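Local coordinates for HD domain-containing protein (Aquifex aeolicus, PDB 2HEK) that is of unknown function but, as an HD-domain protein that binds zinc and GDP, is possibly a dGTPase, at residues Y192-L203 with Y326-K334; L206-Y217 with K318-V327. One frame throughout, in Å; residues are numbered along the deposited sequence.

Interaction 1: residues Y192-L203 with Y326-K334; sequences YENKVVVDESGL and YVLSSEGLK
V198 is held to strand 326-329 through both of its backbone polar groups: V198 N donates to Y326 O at 2.9 Å with an N-H...O angle of 170°, and V198 O accepts from L328 N at 2.8 Å. Bonds to the two residues flanking V327 define a parallel bridge, which a weak bond from E200 N to L328 O continues although the strand segments splay by 52°. A water joins V196 O to Y326 N. V197 CG1 lies 3.7 Å from Y326 CB and, tip to tip, 3.8 Å from L333 CD1. With CG anti to the backbone N (chi1 -170°), the Y192 ring receives L328 CD1 over one face, 3.9 Å from its centroid, a CH-pi contact. V327 CG2 touches L203 CD1 at 4.0 Å, the side chains crossing at about a right angle.

Behind this shell, D199 OD2 accepts S201 OG by its anti lone pair at 2.8 Å. S201 N also donates to D199 OD2, from above the carboxylate plane, and that bond makes an Asx turn. Replacing D199 by alanine takes away the carboxylate and would probably leave S201 N and OG without their shared acceptor, the serine hydroxyl set free to turn. Directional bonding is thus mainly backbone to backbone amid mostly apolar side chains, at the parallel central pair of the mixed sheet 189-192, 195-199, 326-329, 332-335.

Interaction 2: residues L206-Y217 with K318-V327; sequences LENFLISRYFMY and KEVYGGNIYV
R213 NH1 donates to E319 O at 3.0 Å, with an N-H...O angle of 151°. The oxygen lies at the guanidinium edge, only 9° out of its plane, and the donor lies in the carbonyl plane of E319. The side chain delivers this group by running extended from CG to NE, with CG anti to the backbone N (chi1 -177°). Y217, one turn further along the helix, lays CE1 over a guanidinium face, while K318 CG lies over a face of the Y217 ring. K318 NZ lies 3.6 Å from R213 NH2, but the placing of the lysine's end is doubtful because its CE crowds the same nitrogen.

A water in the guanidinium plane donates to L210 O at 2.8 Å and accepts a weak bond from R213 NH1. L210 O also accepts from Y214 N within the helix, so two donors grip it.

Mostly apolar packing continues along the same helix face. V320 CG2 comes to the edge of the Y214 ring, 3.9 Å from CD1; the hydroxyl of that tyrosine is bonded to E207 of the second subunit. L210 CD2 lies 3.8 Å from V320 O and also approaches I325 CD1, whereas L210 CD1 meets the Y321 ring obliquely. L206 CD2 touches both I325 CG2 and V327 CG2, each at 4.1 Å, and I343 of helix 341-345 covers L206, L210 and Y321.

The contacting positions L206, L210, R213, Y214 and Y217 form one stripe of helix 203-221, while F209, R213 and M216 touch helix 160-173. The geometry is that of a largely irregular segment laid along a helix that packs on helix 160-173, which carries the zinc ligand D161, its Y217 side chain about 11 Å from the zinc ion.

Following the chain from the N terminus, strand 195-199 passes through a short turn into helix 203-221, so the first segments of interactions 1 and 2 are consecutive. After a largely helical excursion the chain returns at K318, beside Y217, and runs back along the helix until V327 lies near L206. Interaction 2 thereby closes a loop with 100 residues between its segments. Strand 326-329, which begins at the end of that segment, then pairs with 195-199, and interaction 1 closes a wider loop of 122 residues that encloses the first. Their centres lie 16 Å apart, and Y326 and V327 belong to both. Together they tie the four-stranded mixed sheet to helix 203-221.

Interaction 1: residues Y192-L203 with Y326-K334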
# COMPACT_ATOMS: atom_id res chain seq x y z
N TYR A 192 26.28 11.53 -16.77
CA TYR A 192 26.85 12.78 -17.24
C TYR A 192 28.31 12.81 -16.85
O TYR A 192 28.66 12.55 -15.69
CB TYR A 192 26.05 13.97 -16.72
CG TYR A 192 26.43 15.29 -17.35
CD1 TYR A 192 25.79 15.74 -18.49
CD2 TYR A 192 27.42 16.09 -16.80
CE1 TYR A 192 26.12 16.95 -19.08
CE2 TYR A 192 27.76 17.30 -17.38
CZ TYR A 192 27.11 17.72 -18.52
OH TYR A 192 27.47 18.91 -19.10
N GLU A 193 29.17 13.14 -17.81
CA GLU A 193 30.62 13.17 -17.54
C GLU A 193 31.02 11.85 -16.89
O GLU A 193 31.79 11.82 -15.92
CB GLU A 193 30.97 14.34 -16.62
CG GLU A 193 31.03 15.74 -17.26
CD GLU A 193 31.23 16.84 -16.22
OE1 GLU A 193 31.76 16.53 -15.11
OE2 GLU A 193 30.85 18.01 -16.49
N ASN A 194 30.47 10.76 -17.41
CA ASN A 194 30.74 9.43 -16.88
C ASN A 194 30.38 9.17 -15.39
O ASN A 194 30.91 8.23 -14.78
CB ASN A 194 32.19 9.05 -17.17
CG ASN A 194 32.36 7.58 -17.36
OD1 ASN A 194 32.99 6.91 -16.53
ND2 ASN A 194 31.78 7.04 -18.43
N LYS A 195 29.50 9.99 -14.82
CA LYS A 195 28.99 9.73 -13.47
C LYS A 195 27.51 9.42 -13.55
O LYS A 195 26.82 9.89 -14.47
CB LYS A 195 29.17 10.95 -12.56
CG LYS A 195 30.59 11.39 -12.31
CD LYS A 195 30.59 12.78 -11.67
CE LYS A 195 31.74 13.66 -12.21
NZ LYS A 195 33.10 13.14 -11.85
N VAL A 196 27.01 8.64 -12.58
CA VAL A 196 25.56 8.52 -12.35
C VAL A 196 25.13 9.76 -11.57
O VAL A 196 25.64 10.03 -10.48
CB VAL A 196 25.19 7.23 -11.55
CG1 VAL A 196 23.65 7.15 -11.31
CG2 VAL A 196 25.66 5.97 -12.30
N VAL A 197 24.23 10.54 -12.14
CA VAL A 197 23.79 11.78 -11.48
C VAL A 197 22.26 11.78 -11.42
O VAL A 197 21.64 10.93 -12.04
CB VAL A 197 24.30 13.07 -12.25
CG1 VAL A 197 25.82 13.07 -12.38
CG2 VAL A 197 23.68 13.18 -13.63
N VAL A 198 21.65 12.75 -10.73
CA VAL A 198 20.19 12.84 -10.71
C VAL A 198 19.75 14.06 -11.52
O VAL A 198 20.27 15.14 -11.31
CB VAL A 198 19.64 12.98 -9.25
CG1 VAL A 198 18.08 12.91 -9.20
CG2 VAL A 198 20.25 11.92 -8.32
N ASP A 199 18.83 13.88 -12.47
CA ASP A 199 18.21 15.02 -13.14
C ASP A 199 17.46 15.90 -12.13
O ASP A 199 16.95 15.41 -11.11
CB ASP A 199 17.23 14.54 -14.19
CG ASP A 199 16.80 15.67 -15.11
OD1 ASP A 199 17.68 16.20 -15.81
OD2 ASP A 199 15.61 16.05 -15.11
N GLU A 200 17.36 17.19 -12.38
CA GLU A 200 16.70 18.06 -11.42
C GLU A 200 15.25 17.67 -11.19
O GLU A 200 14.73 17.93 -10.14
CB GLU A 200 16.80 19.52 -11.85
CG GLU A 200 16.75 20.46 -10.64
CD GLU A 200 16.93 21.92 -11.01
OE1 GLU A 200 17.15 22.23 -12.21
OE2 GLU A 200 16.84 22.75 -10.08
N SER A 201 14.59 17.03 -12.16
CA SER A 201 13.22 16.55 -11.97
C SER A 201 13.14 15.45 -10.90
O SER A 201 12.04 15.04 -10.48
CB SER A 201 12.65 16.03 -13.29
OG SER A 201 13.40 14.91 -13.77
N GLY A 202 14.29 14.96 -10.46
CA GLY A 202 14.34 13.96 -9.41
C GLY A 202 14.85 14.46 -8.08
O GLY A 202 15.19 13.65 -7.21
N LEU A 203 14.90 15.79 -7.90
CA LEU A 203 15.40 16.35 -6.63
C LEU A 203 14.62 15.90 -5.40
O LEU A 203 15.22 15.57 -4.36
CB LEU A 203 15.45 17.87 -6.66
CG LEU A 203 16.40 18.51 -5.64
CD1 LEU A 203 17.78 17.83 -5.55
CD2 LEU A 203 16.59 20.00 -5.97
N TYR A 326 25.72 14.52 -7.40
CA TYR A 326 25.46 15.50 -8.44
C TYR A 326 24.06 15.48 -9.01
O TYR A 326 23.44 14.43 -9.16
CB TYR A 326 26.46 15.34 -9.58
CG TYR A 326 27.87 15.64 -9.17
CD1 TYR A 326 28.76 14.61 -8.88
CD2 TYR A 326 28.32 16.95 -9.06
CE1 TYR A 326 30.06 14.88 -8.49
CE2 TYR A 326 29.62 17.23 -8.68
CZ TYR A 326 30.47 16.20 -8.40
OH TYR A 326 31.77 16.47 -8.02
N VAL A 327 23.57 16.67 -9.29
CA VAL A 327 22.27 16.89 -9.85
C VAL A 327 22.50 17.67 -11.14
O VAL A 327 23.20 18.68 -11.14
CB VAL A 327 21.37 17.69 -8.89
CG1 VAL A 327 20.09 18.10 -9.59
CG2 VAL A 327 21.05 16.84 -7.61
N LEU A 328 21.92 17.19 -12.24
CA LEU A 328 22.02 17.88 -13.52
C LEU A 328 20.93 18.92 -13.64
O LEU A 328 19.75 18.58 -13.73
CB LEU A 328 21.96 16.90 -14.69
CG LEU A 328 22.12 17.46 -16.11
CD1 LEU A 328 23.54 17.97 -16.38
CD2 LEU A 328 21.75 16.41 -17.10
N SER A 329 21.34 20.18 -13.62
CA SER A 329 20.44 21.32 -13.74
C SER A 329 20.38 21.83 -15.18
O SER A 329 21.11 21.34 -16.05
CB SER A 329 20.94 22.45 -12.84
OG SER A 329 20.12 23.60 -13.00
N SER A 330 19.51 22.80 -15.44
CA SER A 330 19.51 23.48 -16.74
C SER A 330 20.82 24.28 -16.95
O SER A 330 21.27 24.46 -18.08
CB SER A 330 18.27 24.36 -16.91
OG SER A 330 18.00 25.14 -15.75
N GLU A 331 21.43 24.70 -15.84
CA GLU A 331 22.71 25.41 -15.83
C GLU A 331 23.91 24.45 -15.77
O GLU A 331 25.03 24.87 -15.46
CB GLU A 331 22.79 26.35 -14.62
CG GLU A 331 21.52 27.13 -14.31
CD GLU A 331 21.47 27.58 -12.85
OE1 GLU A 331 21.33 26.71 -11.96
OE2 GLU A 331 21.57 28.81 -12.60
N GLY A 332 23.68 23.17 -16.05
CA GLY A 332 24.73 22.15 -15.92
C GLY A 332 24.79 21.49 -14.54
O GLY A 332 23.90 21.67 -13.71
N LEU A 333 25.87 20.74 -14.32
CA LEU A 333 26.02 19.87 -13.17
C LEU A 333 26.33 20.59 -11.87
O LEU A 333 27.29 21.35 -11.80
CB LEU A 333 27.12 18.85 -13.44
CG LEU A 333 27.01 17.50 -12.74
CD1 LEU A 333 25.70 16.80 -13.15
CD2 LEU A 333 28.20 16.65 -13.09
N LYS A 334 25.53 20.33 -10.84
CA LYS A 334 25.76 20.90 -9.52
C LYS A 334 25.89 19.79 -8.47
O LYS A 334 25.50 18.64 -8.72
CB LYS A 334 24.59 21.81 -9.12
CG LYS A 334 24.19 22.88 -10.15
CD LYS A 334 25.06 24.13 -10.08
CE LYS A 334 24.38 25.33 -10.75
NZ LYS A 334 25.36 26.21 -11.43
O HOH W 1 26.23 11.87 -8.49

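Interaction 2: residues L206-Y217 with K318-V327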
# COMPACT_ATOMS: atom_id res chain seq x y z
N LEU A 206 15.29 12.29 -4.66
CA LEU A 206 16.60 12.15 -3.96
C LEU A 206 16.49 12.52 -2.47
O LEU A 206 17.01 11.81 -1.62
CB LEU A 206 17.68 13.04 -4.63
CG LEU A 206 19.05 13.12 -3.94
CD1 LEU A 206 19.76 11.75 -3.87
CD2 LEU A 206 19.96 14.20 -4.60
N GLU A 207 15.82 13.64 -2.18
CA GLU A 207 15.49 14.01 -0.80
C GLU A 207 14.79 12.84 -0.10
O GLU A 207 15.15 12.50 1.02
CB GLU A 207 14.58 15.27 -0.81
CG GLU A 207 15.39 16.55 -1.17
CD GLU A 207 14.56 17.83 -1.26
OE1 GLU A 207 13.31 17.74 -1.31
OE2 GLU A 207 15.19 18.92 -1.29
N ASN A 208 13.78 12.25 -0.72
CA ASN A 208 13.05 11.16 -0.09
C ASN A 208 13.99 9.98 0.20
O ASN A 208 13.93 9.35 1.26
CB ASN A 208 11.89 10.68 -0.98
CG ASN A 208 11.22 9.46 -0.40
OD1 ASN A 208 10.68 9.53 0.68
ND2 ASN A 208 11.32 8.33 -1.07
N PHE A 209 14.84 9.65 -0.76
CA PHE A 209 15.80 8.55 -0.60
C PHE A 209 16.72 8.77 0.60
O PHE A 209 16.88 7.87 1.44
CB PHE A 209 16.59 8.38 -1.91
CG PHE A 209 17.69 7.38 -1.81
CD1 PHE A 209 17.40 6.02 -1.83
CD2 PHE A 209 19.00 7.79 -1.62
CE1 PHE A 209 18.43 5.05 -1.69
CE2 PHE A 209 20.06 6.84 -1.49
CZ PHE A 209 19.75 5.46 -1.53
N LEU A 210 17.29 9.96 0.73
CA LEU A 210 18.19 10.27 1.86
C LEU A 210 17.47 10.25 3.22
O LEU A 210 18.06 9.81 4.20
CB LEU A 210 18.91 11.63 1.66
CG LEU A 210 19.75 11.67 0.36
CD1 LEU A 210 20.07 13.13 0.04
CD2 LEU A 210 21.05 10.80 0.53
N ILE A 211 16.22 10.74 3.26
CA ILE A 211 15.41 10.69 4.49
C ILE A 211 15.06 9.25 4.84
O ILE A 211 15.13 8.82 6.03
CB ILE A 211 14.08 11.46 4.36
CG1 ILE A 211 14.31 12.95 4.10
CG2 ILE A 211 13.26 11.27 5.63
CD1 ILE A 211 15.18 13.65 5.11
N SER A 212 14.69 8.47 3.83
CA SER A 212 14.39 7.05 4.08
C SER A 212 15.62 6.35 4.65
O SER A 212 15.52 5.54 5.59
CB SER A 212 13.81 6.40 2.83
OG SER A 212 14.86 5.91 1.97
N ARG A 213 16.80 6.67 4.13
CA ARG A 213 18.03 6.10 4.69
C ARG A 213 18.27 6.55 6.14
O ARG A 213 18.63 5.73 7.02
CB ARG A 213 19.21 6.49 3.78
CG ARG A 213 20.53 5.93 4.17
CD ARG A 213 21.63 6.43 3.18
NE ARG A 213 22.93 5.81 3.49
CZ ARG A 213 23.88 6.37 4.25
NH1 ARG A 213 23.69 7.59 4.78
NH2 ARG A 213 25.01 5.73 4.48
N TYR A 214 18.03 7.83 6.43
CA TYR A 214 18.13 8.31 7.83
C TYR A 214 17.22 7.47 8.75
O TYR A 214 17.64 7.04 9.83
CB TYR A 214 17.69 9.79 7.94
CG TYR A 214 17.41 10.25 9.35
CD1 TYR A 214 18.44 10.77 10.16
CD2 TYR A 214 16.11 10.21 9.87
CE1 TYR A 214 18.17 11.24 11.48
CE2 TYR A 214 15.83 10.66 11.15
CZ TYR A 214 16.84 11.17 11.96
OH TYR A 214 16.50 11.61 13.24
N PHE A 215 15.97 7.26 8.35
CA PHE A 215 15.07 6.44 9.19
C PHE A 215 15.58 5.03 9.45
O PHE A 215 15.50 4.53 10.57
CB PHE A 215 13.67 6.41 8.62
CG PHE A 215 12.88 7.66 8.91
CD1 PHE A 215 12.37 8.44 7.88
CD2 PHE A 215 12.62 8.03 10.23
CE1 PHE A 215 11.58 9.60 8.16
CE2 PHE A 215 11.87 9.18 10.54
CZ PHE A 215 11.35 9.97 9.47
N MET A 216 16.10 4.36 8.42
CA MET A 216 16.61 3.01 8.64
C MET A 216 17.76 3.00 9.65
O MET A 216 17.84 2.09 10.48
CB MET A 216 17.03 2.34 7.33
CG MET A 216 15.84 2.03 6.40
SD MET A 216 14.53 1.03 7.25
CE MET A 216 15.43 -0.45 7.68
N TYR A 217 18.64 4.00 9.59
CA TYR A 217 19.74 4.10 10.57
C TYR A 217 19.27 4.34 11.98
O TYR A 217 19.68 3.62 12.91
CB TYR A 217 20.80 5.16 10.15
CG TYR A 217 21.77 4.52 9.23
CD1 TYR A 217 21.52 4.48 7.86
CD2 TYR A 217 22.88 3.85 9.72
CE1 TYR A 217 22.37 3.80 7.00
CE2 TYR A 217 23.76 3.18 8.87
CZ TYR A 217 23.49 3.17 7.51
OH TYR A 217 24.35 2.52 6.64
N LYS A 318 27.43 8.87 11.89
CA LYS A 318 27.08 8.56 10.50
C LYS A 318 26.50 9.72 9.68
O LYS A 318 25.51 10.36 10.08
CB LYS A 318 26.08 7.41 10.48
CG LYS A 318 25.74 6.90 9.11
CD LYS A 318 26.87 6.02 8.60
CE LYS A 318 26.62 5.54 7.17
NZ LYS A 318 27.44 4.34 6.82
N GLU A 319 27.07 9.94 8.51
CA GLU A 319 26.68 11.04 7.64
C GLU A 319 25.43 10.69 6.85
O GLU A 319 25.40 9.71 6.13
CB GLU A 319 27.81 11.38 6.65
CG GLU A 319 28.88 12.35 7.18
CD GLU A 319 29.74 12.91 6.05
OE1 GLU A 319 30.38 12.10 5.33
OE2 GLU A 319 29.77 14.15 5.87
N VAL A 320 24.43 11.55 6.95
CA VAL A 320 23.14 11.35 6.29
C VAL A 320 23.24 11.82 4.83
O VAL A 320 22.51 11.35 3.95
CB VAL A 320 22.08 12.14 7.06
CG1 VAL A 320 20.73 12.24 6.30
CG2 VAL A 320 21.91 11.55 8.48
N TYR A 321 24.14 12.77 4.59
CA TYR A 321 24.47 13.18 3.23
C TYR A 321 25.98 13.43 3.18
O TYR A 321 26.51 14.16 4.01
CB TYR A 321 23.72 14.45 2.86
CG TYR A 321 24.24 15.12 1.60
CD1 TYR A 321 24.23 14.46 0.37
CD2 TYR A 321 24.73 16.43 1.63
CE1 TYR A 321 24.71 15.07 -0.80
CE2 TYR A 321 25.21 17.06 0.47
CZ TYR A 321 25.20 16.37 -0.74
OH TYR A 321 25.66 16.98 -1.90
N GLY A 322 26.65 12.80 2.23
CA GLY A 322 28.13 12.87 2.15
C GLY A 322 28.76 14.00 1.34
O GLY A 322 29.99 14.06 1.23
N GLY A 323 27.94 14.89 0.78
CA GLY A 323 28.43 16.04 0.00
C GLY A 323 28.91 15.75 -1.42
O GLY A 323 29.41 16.65 -2.10
N ASN A 324 28.73 14.51 -1.88
CA ASN A 324 29.29 14.03 -3.14
C ASN A 324 28.25 13.47 -4.13
O ASN A 324 28.51 12.47 -4.80
CB ASN A 324 30.31 12.92 -2.88
CG ASN A 324 31.47 13.39 -2.02
OD1 ASN A 324 31.96 14.50 -2.17
ND2 ASN A 324 31.90 12.53 -1.11
N ILE A 325 27.09 14.11 -4.20
CA ILE A 325 26.06 13.71 -5.15
C ILE A 325 25.75 14.85 -6.11
O ILE A 325 25.50 15.97 -5.69
CB ILE A 325 24.72 13.25 -4.46
CG1 ILE A 325 24.97 12.04 -3.53
CG2 ILE A 325 23.68 12.92 -5.57
CD1 ILE A 325 23.72 11.64 -2.67
N TYR A 326 25.72 14.52 -7.40
CA TYR A 326 25.46 15.50 -8.44
C TYR A 326 24.06 15.48 -9.01
O TYR A 326 23.44 14.43 -9.16
CB TYR A 326 26.46 15.34 -9.58
CG TYR A 326 27.87 15.64 -9.17
CD1 TYR A 326 28.76 14.61 -8.88
CD2 TYR A 326 28.32 16.95 -9.06
CE1 TYR A 326 30.06 14.88 -8.49
CE2 TYR A 326 29.62 17.23 -8.68
CZ TYR A 326 30.47 16.20 -8.40
OH TYR A 326 31.77 16.47 -8.02
N VAL A 327 23.57 16.67 -9.29
CA VAL A 327 22.27 16.89 -9.85
C VAL A 327 22.50 17.67 -11.14
O VAL A 327 23.20 18.68 -11.14
CB VAL A 327 21.37 17.69 -8.89
CG1 VAL A 327 20.09 18.10 -9.59
CG2 VAL A 327 21.05 16.84 -7.61
O HOH W 2 20.87 9.50 4.45